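Local atomic coordinates of putative hydrolase (Agrobacterium vitis, PDB entry 3LLC), a protein that probably acts as an alpha/beta-hydrolase-fold esterase that removes fatty acyl groups from acylated proteins and may also cleave mycophenolic acid acyl-glucuronide. Residues N196-A200 with G201-T205; L226-V229 with E230-A234. One frame throughout, in Å; residues are numbered along the deposited sequence.

Interaction 1 (N196-A200 with G201-T205). With EDO (1,2-ethanediol), chain C; EDO (1,2-ethanediol), chain D.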
ATOM      1  N   ASN A 196     -12.766   6.031   3.698  1.00 18.60           N
ATOM      2  CA  ASN A 196     -11.954   5.588   2.564  1.00 19.07           C
ATOM      3  C   ASN A 196     -12.424   4.293   1.860  1.00 19.22           C
ATOM      4  O   ASN A 196     -11.670   3.647   1.100  1.00 19.59           O
ATOM      5  CB  ASN A 196     -10.499   5.427   3.046  1.00 19.56           C
ATOM      6  CG  ASN A 196      -9.844   6.753   3.342  1.00 20.85           C
ATOM      7  OD1 ASN A 196      -9.370   7.421   2.415  1.00 21.20           O
ATOM      8  ND2 ASN A 196      -9.797   7.159   4.646  1.00 18.94           N
ATOM      9  N   ARG A 197     -13.680   3.902   2.105  1.00 18.65           N
ATOM     10  CA  ARG A 197     -14.174   2.645   1.578  1.00 19.11           C
ATOM     11  C   ARG A 197     -14.212   2.738   0.041  1.00 21.20           C
ATOM     12  O   ARG A 197     -14.819   3.678  -0.509  1.00 21.23           O
ATOM     13  CB  ARG A 197     -15.566   2.338   2.143  1.00 18.09           C
ATOM     14  CG  ARG A 197     -16.048   0.895   1.940  1.00 17.21           C
ATOM     15  CD  ARG A 197     -17.400   0.662   2.628  1.00 20.05           C
ATOM     16  NE  ARG A 197     -17.654  -0.772   2.801  1.00 18.07           N
ATOM     17  CZ  ARG A 197     -18.595  -1.291   3.582  1.00 16.94           C
ATOM     18  NH1 ARG A 197     -19.432  -0.517   4.259  1.00 17.34           N
ATOM     19  NH2 ARG A 197     -18.697  -2.621   3.681  1.00 20.97           N
ATOM     20  N   VAL A 198     -13.571   1.794  -0.621  1.00 20.82           N
ATOM     21  CA  VAL A 198     -13.471   1.790  -2.112  1.00 21.45           C
ATOM     22  C   VAL A 198     -14.366   0.789  -2.841  1.00 24.35           C
ATOM     23  O   VAL A 198     -14.686   1.009  -4.034  1.00 22.59           O
ATOM     24  CB  VAL A 198     -11.987   1.669  -2.607  1.00 22.01           C
ATOM     25  CG1 VAL A 198     -11.158   2.853  -2.132  1.00 20.74           C
ATOM     26  CG2 VAL A 198     -11.309   0.331  -2.205  1.00 19.96           C
HETATM   27  N   MSE A 199     -14.804  -0.295  -2.162  1.00 21.97           N
HETATM   28  CA  MSE A 199     -15.618  -1.333  -2.805  1.00 22.78           C
HETATM   29  C   MSE A 199     -17.134  -1.222  -2.572  1.00 20.89           C
HETATM   30  O   MSE A 199     -17.859  -2.181  -2.813  1.00 21.89           O
HETATM   31  CB  MSE A 199     -15.089  -2.743  -2.442  1.00 23.71           C
HETATM   32  CG  MSE A 199     -13.637  -2.973  -2.888  1.00 21.96           C
HETATM   33 SE   MSE A 199     -13.068  -4.860  -2.683  0.75 22.11          SE
HETATM   34  CE  MSE A 199     -13.237  -4.885  -0.728  1.00 22.36           C
ATOM     35  N   ALA A 200     -17.627  -0.071  -2.120  1.00 20.06           N
ATOM     36  CA  ALA A 200     -19.072   0.145  -2.067  1.00 19.88           C
ATOM     37  C   ALA A 200     -19.620   0.470  -3.488  1.00 21.86           C
ATOM     38  O   ALA A 200     -20.818   0.436  -3.711  1.00 21.83           O
ATOM     39  CB  ALA A 200     -19.494   1.248  -1.042  1.00 17.35           C
ATOM     40  N   GLY A 201     -18.724   0.775  -4.431  1.00 21.12           N
ATOM     41  CA  GLY A 201     -19.100   0.895  -5.860  1.00 22.21           C
ATOM     42  C   GLY A 201     -17.972   0.449  -6.777  1.00 22.48           C
ATOM     43  O   GLY A 201     -17.070  -0.221  -6.337  1.00 22.20           O
HETATM   44  N   MSE A 202     -18.062   0.786  -8.073  1.00 21.06           N
HETATM   45  CA  MSE A 202     -17.038   0.391  -9.063  1.00 21.32           C
HETATM   46  C   MSE A 202     -15.839   1.331  -9.035  1.00 22.43           C
HETATM   47  O   MSE A 202     -15.987   2.535  -8.834  1.00 21.40           O
HETATM   48  CB  MSE A 202     -17.665   0.351 -10.482  1.00 20.55           C
HETATM   49  CG  MSE A 202     -18.866  -0.567 -10.608  1.00 25.22           C
HETATM   50 SE   MSE A 202     -18.315  -2.440 -10.255  0.75 26.02          SE
HETATM   51  CE  MSE A 202     -16.941  -2.592 -11.697  1.00 31.18           C
ATOM     52  N   ILE A 203     -14.635   0.781  -9.166  1.00 21.66           N
ATOM     53  CA  ILE A 203     -13.368   1.545  -9.120  1.00 19.60           C
ATOM     54  C   ILE A 203     -12.825   1.737 -10.570  1.00 24.79           C
ATOM     55  O   ILE A 203     -12.662   0.750 -11.284  1.00 27.29           O
ATOM     56  CB  ILE A 203     -12.320   0.785  -8.306  1.00 20.91           C
ATOM     57  CG1 ILE A 203     -12.811   0.574  -6.860  1.00 21.54           C
ATOM     58  CG2 ILE A 203     -10.940   1.494  -8.356  1.00 22.83           C
ATOM     59  CD1 ILE A 203     -11.964  -0.468  -6.045  1.00 21.40           C
ATOM     60  N   ASP A 204     -12.605   2.991 -10.993  1.00 24.36           N
ATOM     61  CA  ASP A 204     -12.058   3.360 -12.315  0.50 25.57           C
ATOM     62  C   ASP A 204     -10.528   3.539 -12.208  1.00 27.40           C
ATOM     63  O   ASP A 204     -10.071   4.544 -11.655  1.00 31.71           O
ATOM     64  CB  ASP A 204     -12.728   4.697 -12.716  0.50 25.91           C
ATOM     65  CG  ASP A 204     -12.272   5.252 -14.071  0.50 28.90           C
ATOM     66  OD1 ASP A 204     -11.553   4.576 -14.833  0.50 24.35           O
ATOM     67  OD2 ASP A 204     -12.671   6.405 -14.372  0.50 24.42           O
ATOM     68  N   THR A 205      -9.715   2.623 -12.734  1.00 26.97           N
ATOM     69  CA  THR A 205      -8.233   2.785 -12.629  1.00 27.83           C
ATOM     70  C   THR A 205      -7.553   3.485 -13.819  1.00 28.64           C
ATOM     71  O   THR A 205      -6.528   4.165 -13.644  1.00 30.36           O
ATOM     72  CB  THR A 205      -7.533   1.428 -12.480  1.00 29.58           C
ATOM     73  OG1 THR A 205      -7.891   0.635 -13.606  1.00 29.20           O
ATOM     74  CG2 THR A 205      -7.960   0.748 -11.150  1.00 30.13           C
TER
HETATM   75  C1  EDO C 271     -16.631   4.260  -5.804  1.00 48.61           C
HETATM   76  O1  EDO C 271     -17.394   3.578  -4.811  1.00 45.03           O
HETATM   77  C2  EDO C 271     -15.412   3.412  -6.083  1.00 42.38           C
HETATM   78  O2  EDO C 271     -14.551   3.551  -4.981  1.00 35.44           O
HETATM   79  C1  EDO D 272     -13.758   7.095  -0.714  1.00 59.43           C
HETATM   80  O1  EDO D 272     -13.409   8.487  -0.540  1.00 60.96           O
HETATM   81  C2  EDO D 272     -13.143   6.530  -1.983  1.00 52.06           C
HETATM   82  O2  EDO D 272     -14.140   6.001  -2.855  1.00 56.39           O

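Interaction 2 (L226-V229 with E230-A234)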
ATOM      1  N   LEU A 226     -10.975 -11.932  -5.083  1.00 20.64           N
ATOM      2  CA  LEU A 226     -12.075 -12.163  -6.033  1.00 21.13           C
ATOM      3  C   LEU A 226     -13.125 -11.052  -5.909  1.00 23.91           C
ATOM      4  O   LEU A 226     -13.646 -10.583  -6.921  1.00 20.80           O
ATOM      5  CB  LEU A 226     -12.702 -13.556  -5.834  1.00 20.12           C
ATOM      6  CG  LEU A 226     -11.828 -14.730  -6.336  1.00 21.07           C
ATOM      7  CD1 LEU A 226     -12.380 -16.085  -5.787  1.00 20.88           C
ATOM      8  CD2 LEU A 226     -11.729 -14.768  -7.880  1.00 20.44           C
ATOM      9  N   LYS A 227     -13.424 -10.620  -4.676  1.00 20.79           N
ATOM     10  CA  LYS A 227     -14.331  -9.472  -4.456  1.00 21.52           C
ATOM     11  C   LYS A 227     -13.768  -8.175  -5.107  1.00 21.15           C
ATOM     12  O   LYS A 227     -14.497  -7.446  -5.815  1.00 21.80           O
ATOM     13  CB  LYS A 227     -14.561  -9.234  -2.953  1.00 21.64           C
ATOM     14  CG  LYS A 227     -15.565  -8.109  -2.651  1.00 28.13           C
ATOM     15  CD  LYS A 227     -15.779  -7.911  -1.105  1.00 30.02           C
ATOM     16  CE  LYS A 227     -16.789  -6.813  -0.793  1.00 35.17           C
ATOM     17  NZ  LYS A 227     -17.154  -6.798   0.650  1.00 34.23           N
ATOM     18  N   LEU A 228     -12.484  -7.908  -4.914  1.00 20.73           N
ATOM     19  CA  LEU A 228     -11.852  -6.732  -5.559  1.00 21.31           C
ATOM     20  C   LEU A 228     -11.966  -6.777  -7.101  1.00 21.09           C
ATOM     21  O   LEU A 228     -12.285  -5.763  -7.734  1.00 21.46           O
ATOM     22  CB  LEU A 228     -10.387  -6.589  -5.128  1.00 21.80           C
ATOM     23  CG  LEU A 228      -9.554  -5.486  -5.807  1.00 23.85           C
ATOM     24  CD1 LEU A 228     -10.239  -4.098  -5.629  1.00 21.36           C
ATOM     25  CD2 LEU A 228      -8.064  -5.480  -5.309  1.00 21.21           C
ATOM     26  N   VAL A 229     -11.763  -7.954  -7.703  1.00 20.07           N
ATOM     27  CA  VAL A 229     -11.889  -8.081  -9.155  1.00 19.71           C
ATOM     28  C   VAL A 229     -13.324  -7.711  -9.622  1.00 21.70           C
ATOM     29  O   VAL A 229     -13.490  -7.065 -10.652  1.00 21.18           O
ATOM     30  CB  VAL A 229     -11.467  -9.495  -9.674  1.00 19.27           C
ATOM     31  CG1 VAL A 229     -11.909  -9.743 -11.186  1.00 16.53           C
ATOM     32  CG2 VAL A 229      -9.942  -9.715  -9.458  1.00 19.56           C
ATOM     33  N   GLU A 230     -14.346  -8.073  -8.840  1.00 21.47           N
ATOM     34  CA  GLU A 230     -15.748  -7.706  -9.148  1.00 22.15           C
ATOM     35  C   GLU A 230     -15.992  -6.188  -9.102  1.00 20.52           C
ATOM     36  O   GLU A 230     -16.978  -5.732  -9.636  1.00 21.16           O
ATOM     37  CB  GLU A 230     -16.734  -8.397  -8.183  1.00 24.97           C
ATOM     38  CG  GLU A 230     -16.673  -9.932  -8.304  1.00 33.55           C
ATOM     39  CD  GLU A 230     -17.429 -10.727  -7.223  1.00 50.42           C
ATOM     40  OE1 GLU A 230     -17.966 -10.136  -6.254  1.00 51.74           O
ATOM     41  OE2 GLU A 230     -17.453 -11.983  -7.356  1.00 61.94           O
ATOM     42  N   HIS A 231     -15.105  -5.429  -8.465  1.00 19.31           N
ATOM     43  CA  HIS A 231     -15.224  -3.962  -8.357  1.00 21.45           C
ATOM     44  C   HIS A 231     -14.239  -3.199  -9.290  1.00 22.30           C
ATOM     45  O   HIS A 231     -14.140  -1.974  -9.226  1.00 23.34           O
ATOM     46  CB  HIS A 231     -15.087  -3.529  -6.900  1.00 20.58           C
ATOM     47  CG  HIS A 231     -16.270  -3.910  -6.067  1.00 21.99           C
ATOM     48  ND1 HIS A 231     -16.377  -5.149  -5.457  1.00 27.30           N
ATOM     49  CD2 HIS A 231     -17.449  -3.276  -5.844  1.00 20.25           C
ATOM     50  CE1 HIS A 231     -17.560  -5.234  -4.858  1.00 23.44           C
ATOM     51  NE2 HIS A 231     -18.243  -4.129  -5.109  1.00 25.40           N
ATOM     52  N   LEU A 232     -13.503  -3.935 -10.121  1.00 22.39           N
ATOM     53  CA  LEU A 232     -12.514  -3.330 -11.041  1.00 21.55           C
ATOM     54  C   LEU A 232     -13.030  -3.361 -12.471  1.00 24.73           C
ATOM     55  O   LEU A 232     -14.073  -3.945 -12.751  1.00 23.74           O
ATOM     56  CB  LEU A 232     -11.143  -4.019 -10.909  1.00 20.89           C
ATOM     57  CG  LEU A 232     -10.309  -3.731  -9.666  1.00 24.81           C
ATOM     58  CD1 LEU A 232      -9.114  -4.691  -9.575  1.00 22.97           C
ATOM     59  CD2 LEU A 232      -9.858  -2.254  -9.643  1.00 27.44           C
ATOM     60  N   PRO A 233     -12.363  -2.628 -13.378  1.00 28.48           N
ATOM     61  CA  PRO A 233     -12.888  -2.556 -14.733  1.00 29.94           C
ATOM     62  C   PRO A 233     -12.971  -3.929 -15.420  1.00 29.42           C
ATOM     63  O   PRO A 233     -12.273  -4.883 -15.023  1.00 25.39           O
ATOM     64  CB  PRO A 233     -11.863  -1.655 -15.449  1.00 31.11           C
ATOM     65  CG  PRO A 233     -11.354  -0.756 -14.383  1.00 32.11           C
ATOM     66  CD  PRO A 233     -11.241  -1.684 -13.175  1.00 30.25           C
ATOM     67  N   ALA A 234     -13.806  -4.009 -16.447  1.00 24.37           N
ATOM     68  CA  ALA A 234     -13.979  -5.245 -17.224  1.00 25.83           C
ATOM     69  C   ALA A 234     -12.794  -5.610 -18.182  1.00 24.23           C
ATOM     70  O   ALA A 234     -12.872  -6.605 -18.903  1.00 26.59           O
ATOM     71  CB  ALA A 234     -15.327  -5.171 -18.014  1.00 24.93           C
TER
HETATM   72  O   HOH W   1     -11.937  -6.893 -12.987  1.00 31.84           O

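Interaction 1 (N196-A200 with G201-T205)
Val198 O receives a hydrogen bond of 2.7 Å from O2 of a 1,2-ethanediol, probably from the crystallisation liquor, and at the same time meets the longer branch of Ile203, whose CG1 lies 3.4 Å from Val198 O. The end of that branch then reaches the valine side chain: Ile203 CD1 sits 4.0 Å from Val198 CG2, the two side chains meeting at a slant. With chi1 of -60°, CG1 of Ile203 lies beside its own backbone N, and the nearly extended chi2 of 167° carries CD1 back to the valine. Selenomethionine Met199 adds a looser apolar touch, its CG 4.4 Å from Ile203 CD1. A branched aliphatic residue suits both Val198 and Ile203, because each fills buried space without bringing in a polar group. Between them the chain reverses through Met199 and Ala200, the CA atoms of Val198 and Gly201 being 6.8 Å apart. This turn belongs to the loop leading from helix 187-195 into strand 209-214, where the chain re-enters the central sheet of the alpha/beta hydrolase fold after the insertion that follows strand 136-143. The carboxylate of Asp148 accepts the successive backbone N-H groups of Val198 and Met199, one on each oxygen, and Arg197 makes a salt bridge to Asp152. Gly201, in an extended conformation, presents bare backbone to the ethanediol, whose O1 comes within 3.1 Å of Gly201 N. A second ethanediol donates a weak bond from its O2 to Arg197 O (3.4 Å).

Interaction 2 (L226-V229 with E230-A234)
The imidazole of His231 meets Lys227 O at its edge: the oxygen lies close to the ring plane, and ND1 donates to it over 3.0 Å in a nearly straight bond (168°). Seen from the carbonyl, however, this donor stands well out of the C=O plane. The first torsion of His231, -71°, sets CG beside its own backbone N and turns the ring back along the helix it has just left. Lys227 CG lies 4.1 Å from His231 CE1, somewhat out of the ring plane, and the extended side chain runs on to a salt bridge with Asp152. Histidine suits this place because a ring nitrogen can satisfy a carbonyl near the end of a helix. Here helix 222-230 tightens as it finishes: Glu230 N still bonds four residues back to Leu226 O at 3.2 Å. His231 N bonds chiefly to Leu228 O at 2.9 Å, keeping a weak bond to Lys227 O, which ND1 grips much more firmly. Leu232 N takes Val229 O, again the three-residue spacing of a 3-10 turn. A water donates to Val229 O and Pro233 O, bridging the last turn and the departing loop. On the buried side, Leu228 CG packs 3.9 Å from Leu232 CD1, the pair resting on Ile211 of strand 209-214; leucine gives each position a forked apolar end for this helix-to-sheet interface. As donor, His231 ND1 carries a proton. Met199 O, 3.0 Å from His231 NE2 but well out of the ring plane, is poorly placed to accept a proton there, yet may favour positive charge on the ring; Lys227 NZ, 6.4 Å from His231 ND1, may oppose it, leaving the net charge open.

Followed from the N terminus, the chain leaves helix 187-195, makes the turn of interaction 1 and enters strand 209-214. It then crosses through helix 222-230, whose last turn and the loop leaving it form interaction 2, and goes on to the parallel edge strand 237-242, completing a beta-alpha-beta crossover. The two contacts therefore lie in series, neither nesting nor crossing, and each closes only a short local turn. In space their centres are about 9 Å apart and they touch: Ile203 N lies 2.8 Å from His231 O, a probable hydrogen bond, and Met199 packs on Lys227 and Leu228. The loop entering the crossover is thus joined to its helix end.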